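Side-chain contacts in hydrolase, isochorismatase family (Pseudomonas putida KT2440, PDB 4H17), which probably acts as a hydrolase of the isochorismatase family, with a Rossmann-like fold and a substrate that is not established: residues A19-A24 with L56-K61; G38-S43 with G77-Q82; T140-K145 with M180-D185. All blocks are in the same frame, centred on the assembly; numbering follows the deposited sequence. Where two conformers were deposited one is given.

Interaction 1: residues A19-A24 with L56-K61; sequences AKLSHA and LDAARK
Leu21 lays its two methyl groups against Ala58 and Ala59, consecutive residues near the end of helix 45-61. The contact is entirely apolar. CD2 of Leu21 lies 3.7 Å from CB of Ala58. The same CD2 comes within 3.8 Å of the backbone N of Ala59, where the small side chains let it reach the helix backbone. The other branch is looser, with CD1 of Leu21 4.4 Å from CB of Ala59. The fork of the leucine therefore spans two consecutive alanines. The CA atoms of Leu21 and Ala59 are 7.1 Å apart, a close approach that side chains no larger than methyl groups permit. Only 99 Å² is buried between the two segments.

The leucine is aimed by its own chain. CG stands anti to the backbone N (chi1 -178°), which carries the fork out to the helix. Its backbone belongs to a short 3-10 turn at 21-22. Two bonds close this region, His23 N to Lys20 O at 2.9 Å and Ala24 N to Leu21 O at 3.1 Å.

The next shell comes from the sheet and nearby loops. Leu21 also touches Ile127 of strand 125-131 and Arg64, whose NH2 bonds Ala24 O. Ala59 rests on Leu26 and Ile66, and Ala58 touches Ile197 at the C-terminus. Leucine and helix thus share a layer over the parallel sheet. Helix 45-61 joins the adjacent parallel strands 24-29 and 66-71, the beta-alpha-beta crossover of a Rossmann-like fold, and Leu21 packs beside it just ahead of the first strand.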
# COMPACT_ATOMS: atom_id res chain seq x y z
N ALA A 19 -4.60 -8.12 17.89
CA ALA A 19 -5.03 -7.19 18.94
C ALA A 19 -6.11 -7.84 19.76
O ALA A 19 -6.92 -8.62 19.23
CB ALA A 19 -5.59 -5.92 18.33
N LYS A 20 -6.16 -7.50 21.04
CA LYS A 20 -7.31 -7.80 21.87
C LYS A 20 -8.07 -6.49 21.92
O LYS A 20 -7.48 -5.45 22.21
CB LYS A 20 -6.90 -8.23 23.28
CG LYS A 20 -6.21 -9.59 23.42
CD LYS A 20 -7.14 -10.75 23.10
CE LYS A 20 -6.98 -11.88 24.10
NZ LYS A 20 -5.58 -12.37 24.09
N LEU A 21 -9.37 -6.54 21.64
CA LEU A 21 -10.22 -5.33 21.67
C LEU A 21 -10.03 -4.56 22.99
O LEU A 21 -9.99 -3.33 23.01
CB LEU A 21 -11.68 -5.70 21.46
CG LEU A 21 -12.66 -4.53 21.43
CD1 LEU A 21 -12.22 -3.48 20.41
CD2 LEU A 21 -14.07 -5.03 21.14
N SER A 22 -9.86 -5.30 24.10
CA SER A 22 -9.71 -4.73 25.42
C SER A 22 -8.48 -3.87 25.60
O SER A 22 -8.44 -3.04 26.53
CB SER A 22 -9.71 -5.85 26.47
OG SER A 22 -8.62 -6.74 26.31
N HIS A 23 -7.49 -4.02 24.72
CA HIS A 23 -6.28 -3.19 24.78
C HIS A 23 -6.08 -2.36 23.52
O HIS A 23 -5.00 -1.81 23.30
CB HIS A 23 -5.07 -4.08 25.01
CG HIS A 23 -5.20 -4.99 26.18
ND1 HIS A 23 -5.53 -4.54 27.44
CD2 HIS A 23 -5.04 -6.33 26.28
CE1 HIS A 23 -5.58 -5.57 28.27
NE2 HIS A 23 -5.28 -6.67 27.59
N ALA A 24 -7.13 -2.19 22.73
CA ALA A 24 -6.98 -1.58 21.41
C ALA A 24 -7.77 -0.29 21.24
O ALA A 24 -8.65 -0.02 22.01
CB ALA A 24 -7.40 -2.57 20.33
N LEU A 56 -18.38 -2.13 16.32
CA LEU A 56 -18.81 -0.93 17.04
C LEU A 56 -19.56 -1.25 18.32
O LEU A 56 -19.32 -0.66 19.38
CB LEU A 56 -19.74 -0.10 16.18
CG LEU A 56 -19.10 0.88 15.25
CD1 LEU A 56 -20.21 1.48 14.41
CD2 LEU A 56 -18.38 1.96 16.06
N ASP A 57 -20.48 -2.20 18.21
CA ASP A 57 -21.26 -2.64 19.36
C ASP A 57 -20.33 -3.09 20.46
O ASP A 57 -20.47 -2.66 21.60
CB ASP A 57 -22.22 -3.76 18.95
CG ASP A 57 -23.10 -4.24 20.10
OD1 ASP A 57 -23.72 -3.40 20.78
OD2 ASP A 57 -23.15 -5.47 20.31
N ALA A 58 -19.39 -3.98 20.12
CA ALA A 58 -18.42 -4.56 21.07
C ALA A 58 -17.50 -3.52 21.68
O ALA A 58 -17.25 -3.56 22.87
CB ALA A 58 -17.63 -5.69 20.44
N ALA A 59 -16.98 -2.61 20.86
CA ALA A 59 -16.18 -1.53 21.36
C ALA A 59 -16.91 -0.61 22.32
O ALA A 59 -16.34 -0.18 23.32
CB ALA A 59 -15.63 -0.72 20.19
N ARG A 60 -18.17 -0.31 22.03
CA ARG A 60 -18.96 0.54 22.88
C ARG A 60 -19.29 -0.15 24.20
O ARG A 60 -19.20 0.46 25.25
CB ARG A 60 -20.20 1.02 22.14
CG ARG A 60 -19.85 1.99 21.02
CD ARG A 60 -20.99 2.21 20.07
NE ARG A 60 -20.70 3.27 19.12
CZ ARG A 60 -21.41 3.55 18.03
NH1 ARG A 60 -22.51 2.85 17.71
NH2 ARG A 60 -21.01 4.52 17.23
N LYS A 61 -19.59 -1.44 24.12
CA LYS A 61 -19.94 -2.18 25.34
C LYS A 61 -18.74 -2.21 26.30
O LYS A 61 -18.93 -2.24 27.52
CB LYS A 61 -20.44 -3.59 24.99
CG LYS A 61 -21.87 -3.63 24.45
CD LYS A 61 -22.19 -4.98 23.82
CE LYS A 61 -23.64 -5.17 23.42
NZ LYS A 61 -24.46 -5.97 24.36

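Interaction 2: residues G38-S43 with G77-Q82; sequences GPLKLS and GRFDPQ. With EDO (1,2-ethanediol), chain G; EDO (1,2-ethanediol), chain H.
Pro39 and Leu40 meet Arg78 and Phe79 across two beta turns, a type I turn from Gly38 to Lys41 and a type II turn from Gly77 to Asp80. Each pair fills the middle of its turn. The first turn is closed by Lys41 N to Gly38 O at 3.0 Å. The second has only a weak bond, Asp80 N to Gly77 O at 3.3 Å.

The proline ring covers one face of the Arg78 guanidinium. Pro39 CG sits 3.3 Å from Arg78 NH2, and Pro39 CD lies 3.6 Å from Arg78 NH1. The arginine chain bends at chi2 (-71°), which turns its flat end beneath the ring. Leu40 works beside this pair. Its CD1 meets Phe79 CE1 obliquely at 4.0 Å, and the same methyl is 4.2 Å from Arg78 CD.

Glu34 fixes the second turn. One carboxylate oxygen forms a salt bridge with Arg78 NH1, and the other accepts from Phe79 N. The Phe79 ring is stacked on His71 and set edge-to-face with Tyr35. Leu11 of the second subunit packs on Pro39, Leu40 and Arg78. A 1,2-ethanediol, probably from the crystallisation liquor, takes a bond from Arg78 N at 2.8 Å.

Replacing Arg78 with an alanine would probably leave one Glu34 oxygen without its charged mate and take away the flat group that the Pro39 ring lies over. A sulfate about 3 Å from the Phe79 side chain may mark a pocket nearby. The two loops meet through van der Waals contact, a proline ring on a charged guanidinium and a leucine methyl on an aromatic ring, with the charge of Arg78 answered by Glu34. The arginine thus serves as a flat surface for proline and as an ionic partner at once.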
# COMPACT_ATOMS: atom_id res chain seq x y z
N GLY A 38 -23.59 3.52 -7.38
CA GLY A 38 -22.72 4.14 -8.39
C GLY A 38 -21.44 3.37 -8.72
O GLY A 38 -21.31 2.21 -8.38
N PRO A 39 -20.47 4.03 -9.40
CA PRO A 39 -19.22 3.40 -9.80
C PRO A 39 -18.38 2.94 -8.63
O PRO A 39 -17.54 2.03 -8.79
CB PRO A 39 -18.49 4.51 -10.60
CG PRO A 39 -19.13 5.77 -10.18
CD PRO A 39 -20.54 5.44 -9.79
N LEU A 40 -18.56 3.53 -7.44
CA LEU A 40 -17.79 3.12 -6.26
C LEU A 40 -18.58 2.15 -5.37
O LEU A 40 -18.19 1.88 -4.27
CB LEU A 40 -17.27 4.33 -5.46
CG LEU A 40 -16.31 5.22 -6.24
CD1 LEU A 40 -16.05 6.43 -5.38
CD2 LEU A 40 -15.02 4.46 -6.55
N LYS A 41 -19.66 1.56 -5.91
CA LYS A 41 -20.40 0.58 -5.15
C LYS A 41 -19.49 -0.59 -4.86
O LYS A 41 -18.93 -1.16 -5.82
CB LYS A 41 -21.62 0.07 -5.94
CG LYS A 41 -22.47 -0.91 -5.20
CD LYS A 41 -23.54 -1.49 -6.13
CE LYS A 41 -24.40 -2.49 -5.38
NZ LYS A 41 -25.81 -2.53 -5.88
N LEU A 42 -19.36 -0.99 -3.59
CA LEU A 42 -18.40 -2.04 -3.21
C LEU A 42 -19.10 -3.37 -3.19
O LEU A 42 -20.34 -3.42 -3.12
CB LEU A 42 -17.68 -1.76 -1.90
CG LEU A 42 -16.99 -0.39 -1.89
CD1 LEU A 42 -16.31 -0.19 -0.54
CD2 LEU A 42 -15.97 -0.17 -3.00
N SER A 43 -18.31 -4.43 -3.23
CA SER A 43 -18.85 -5.79 -3.24
C SER A 43 -18.85 -6.37 -1.85
O SER A 43 -17.95 -6.11 -1.07
CB SER A 43 -18.04 -6.71 -4.15
OG SER A 43 -18.08 -6.27 -5.48
N GLY A 77 -19.75 16.53 -5.78
CA GLY A 77 -18.86 15.52 -6.37
C GLY A 77 -18.83 14.25 -5.58
O GLY A 77 -19.78 13.90 -4.88
N ARG A 78 -17.75 13.50 -5.70
CA ARG A 78 -17.61 12.27 -4.97
C ARG A 78 -17.48 12.52 -3.46
O ARG A 78 -16.83 13.48 -3.04
CB ARG A 78 -16.42 11.47 -5.54
CG ARG A 78 -16.59 11.03 -7.01
CD ARG A 78 -17.64 9.94 -7.14
NE ARG A 78 -18.09 9.78 -8.52
CZ ARG A 78 -19.20 9.16 -8.90
NH1 ARG A 78 -20.02 8.58 -8.02
NH2 ARG A 78 -19.49 9.09 -10.19
N PHE A 79 -18.10 11.66 -2.65
CA PHE A 79 -18.18 11.79 -1.20
C PHE A 79 -18.69 13.17 -0.79
O PHE A 79 -18.31 13.70 0.24
CB PHE A 79 -16.80 11.53 -0.53
CG PHE A 79 -16.17 10.21 -0.94
CD1 PHE A 79 -15.44 10.07 -2.10
CD2 PHE A 79 -16.38 9.06 -0.14
CE1 PHE A 79 -14.89 8.85 -2.47
CE2 PHE A 79 -15.82 7.84 -0.51
CZ PHE A 79 -15.09 7.73 -1.67
N ASP A 80 -19.61 13.71 -1.60
CA ASP A 80 -20.14 15.04 -1.40
C ASP A 80 -20.57 15.31 0.06
O ASP A 80 -21.53 14.71 0.53
CB ASP A 80 -21.35 15.15 -2.31
CG ASP A 80 -21.99 16.51 -2.30
OD1 ASP A 80 -21.57 17.39 -1.55
OD2 ASP A 80 -22.98 16.64 -3.06
N PRO A 81 -19.93 16.27 0.73
CA PRO A 81 -20.26 16.47 2.12
C PRO A 81 -21.57 17.23 2.34
O PRO A 81 -22.06 17.27 3.46
CB PRO A 81 -19.08 17.23 2.65
CG PRO A 81 -18.61 18.05 1.46
CD PRO A 81 -18.80 17.11 0.30
N GLN A 82 -22.14 17.75 1.29
CA GLN A 82 -23.46 18.39 1.34
C GLN A 82 -24.52 17.50 0.68
O GLN A 82 -25.63 17.96 0.41
CB GLN A 82 -23.41 19.71 0.61
CG GLN A 82 -22.55 20.75 1.30
CD GLN A 82 -22.53 22.13 0.67
OE1 GLN A 82 -23.24 22.42 -0.29
NE2 GLN A 82 -21.69 23.01 1.23
C1 EDO G . -14.96 14.93 -8.75
O1 EDO G . -16.30 15.46 -8.74
C2 EDO G . -14.38 15.00 -7.37
O2 EDO G . -15.11 14.15 -6.46
C1 EDO H . -15.12 -8.93 -1.43
O1 EDO H . -16.49 -8.94 -1.85
C2 EDO H . -14.91 -7.66 -0.60
O2 EDO H . -15.13 -6.47 -1.37

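Interaction 3: residues T140-K145 with M180-D185; sequences TVRRAK and MAVMAD. With SO4 (sulfate ion), chain D; SO4 (sulfate ion), chain I.
Val141 and Met183, a selenomethionine, make the apolar part of the contact. Val141 CG1 lies 3.7 Å from Met183 SE. The Met183 chain bends at chi2 (-75°) and chi3, and this brings SE and CE across to the other helix.

Arg142 supplies the mixed contacts. Its NE is 3.5 Å from Met183 CE, and its NH2 is 3.3 Å from Val182 CG1. Both carbons meet the guanidinium obliquely. The extended Arg142 chain crosses Met183 at about a right angle.

The two segments run nearly parallel, at 5°, with axes 11.6 Å apart. They lie on helices 133-146 and 172-186 of the Rossmann-like fold. Met183 also packs on Leu153 and Val190, in neighbouring strands of the parallel sheet.

Hydrogen bonds and charges hold the arginines. Arg142 NH1 bonds Thr139 OG1 of the second subunit, NE bonds Ser138 OG, and NH2 forms a salt bridge with Glu179. Phe187 adds a cation-pi contact. Arg143 points elsewhere, to two sulfates probably from the crystallisation liquor. Its NE donates a hydrogen bond to O2 of the chain D sulfate at 2.8 Å, and its NH1 donates one to O2 of the chain I sulfate at 2.9 Å, both near the guanidinium plane.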
# COMPACT_ATOMS: atom_id res chain seq x y z
N THR A 140 -3.41 3.51 4.98
CA THR A 140 -3.39 3.93 6.38
C THR A 140 -2.68 2.90 7.28
O THR A 140 -1.89 3.28 8.12
CB THR A 140 -4.82 4.28 6.85
OG1 THR A 140 -5.28 5.40 6.07
CG2 THR A 140 -4.80 4.62 8.32
N VAL A 141 -2.89 1.62 6.99
CA VAL A 141 -2.27 0.55 7.75
C VAL A 141 -0.78 0.62 7.51
O VAL A 141 0.02 0.48 8.42
CB VAL A 141 -2.86 -0.81 7.34
CG1 VAL A 141 -2.04 -1.99 7.88
CG2 VAL A 141 -4.29 -0.91 7.86
N ARG A 142 -0.39 0.81 6.26
CA ARG A 142 1.05 0.91 5.96
C ARG A 142 1.69 2.09 6.71
O ARG A 142 2.75 1.92 7.32
CB ARG A 142 1.29 1.06 4.46
CG ARG A 142 0.88 -0.19 3.63
CD ARG A 142 0.84 0.09 2.14
NE ARG A 142 0.34 -1.04 1.34
CZ ARG A 142 1.12 -1.95 0.76
NH1 ARG A 142 2.43 -1.87 0.83
NH2 ARG A 142 0.57 -2.95 0.05
N ARG A 143 1.03 3.24 6.70
CA ARG A 143 1.56 4.40 7.39
C ARG A 143 1.68 4.19 8.91
O ARG A 143 2.64 4.64 9.55
CB ARG A 143 0.74 5.65 7.07
CG ARG A 143 1.39 6.94 7.56
CD ARG A 143 2.77 7.14 7.02
NE ARG A 143 3.32 8.43 7.42
CZ ARG A 143 4.62 8.67 7.55
NH1 ARG A 143 5.48 7.70 7.27
NH2 ARG A 143 5.06 9.88 7.93
N ALA A 144 0.71 3.51 9.47
CA ALA A 144 0.72 3.20 10.89
C ALA A 144 1.94 2.38 11.25
O ALA A 144 2.46 2.55 12.35
CB ALA A 144 -0.54 2.45 11.28
N LYS A 145 2.36 1.45 10.38
CA LYS A 145 3.61 0.71 10.61
C LYS A 145 4.78 1.67 10.83
O LYS A 145 5.59 1.45 11.72
CB LYS A 145 3.94 -0.25 9.45
CG LYS A 145 5.17 -1.15 9.66
CD LYS A 145 5.50 -1.92 8.38
CE LYS A 145 6.61 -2.95 8.54
NZ LYS A 145 6.16 -4.22 9.17
N MSE A 180 -5.36 -8.79 1.33
CA MSE A 180 -5.33 -9.38 2.67
C MSE A 180 -4.05 -10.19 2.81
O MSE A 180 -3.40 -10.11 3.85
CB MSE A 180 -6.55 -10.23 3.06
CG MSE A 180 -7.91 -9.51 3.24
SE MSE A 180 -7.78 -7.91 4.33
CE MSE A 180 -7.65 -6.58 2.92
N ALA A 181 -3.66 -10.90 1.76
CA ALA A 181 -2.40 -11.66 1.78
C ALA A 181 -1.19 -10.72 1.92
O ALA A 181 -0.24 -11.01 2.67
CB ALA A 181 -2.28 -12.54 0.53
N VAL A 182 -1.23 -9.62 1.18
CA VAL A 182 -0.19 -8.57 1.19
C VAL A 182 -0.06 -7.94 2.59
O VAL A 182 1.03 -7.82 3.14
CB VAL A 182 -0.49 -7.52 0.09
CG1 VAL A 182 0.23 -6.19 0.33
CG2 VAL A 182 -0.20 -8.10 -1.28
N MSE A 183 -1.20 -7.56 3.17
CA MSE A 183 -1.24 -7.05 4.54
C MSE A 183 -0.67 -8.05 5.53
O MSE A 183 0.16 -7.69 6.34
CB MSE A 183 -2.70 -6.71 4.90
CG MSE A 183 -3.22 -5.52 4.06
SE MSE A 183 -2.50 -3.85 4.67
CE MSE A 183 -1.28 -3.52 3.22
N ALA A 184 -1.11 -9.31 5.46
CA ALA A 184 -0.66 -10.34 6.39
C ALA A 184 0.84 -10.62 6.26
O ALA A 184 1.48 -11.08 7.21
CB ALA A 184 -1.45 -11.62 6.17
N ASP A 185 1.40 -10.37 5.09
CA ASP A 185 2.83 -10.64 4.89
C ASP A 185 3.70 -9.72 5.74
O ASP A 185 4.74 -10.16 6.25
CB ASP A 185 3.16 -10.46 3.40
CG ASP A 185 4.59 -10.85 3.06
OD1 ASP A 185 5.04 -11.87 3.61
OD2 ASP A 185 5.16 -10.16 2.16
S SO4 D . 1.87 11.93 7.63
O1 SO4 D . 1.73 12.60 6.32
O2 SO4 D . 1.46 10.55 7.42
O3 SO4 D . 0.96 12.59 8.58
O4 SO4 D . 3.30 12.00 8.08
S SO4 I . 8.17 9.70 6.05
O1 SO4 I . 7.53 10.93 6.61
O2 SO4 I . 8.22 8.64 7.10
O3 SO4 I . 9.62 10.02 5.81
O4 SO4 I . 7.58 9.23 4.78

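In the fold
Interactions 1 and 3 are buried contacts, whereas interaction 2 is partly exposed and its centre lies about 17 Å from the centre of the chain. Interaction 3 is the most central; its centre is about 10 Å from that of the chain. No segment is shared. Interaction 1 sets a loop on helix 45-61, interaction 2 joins two loops, and interaction 3 pairs two helices. The first is wholly apolar and touches no other chain. The other two each use an arginine whose charge is met outside its segments, and both touch the second subunit. Interactions 1 and 2 alternate along the chain yet lie on opposite sides of its centre, with centres 29 Å apart.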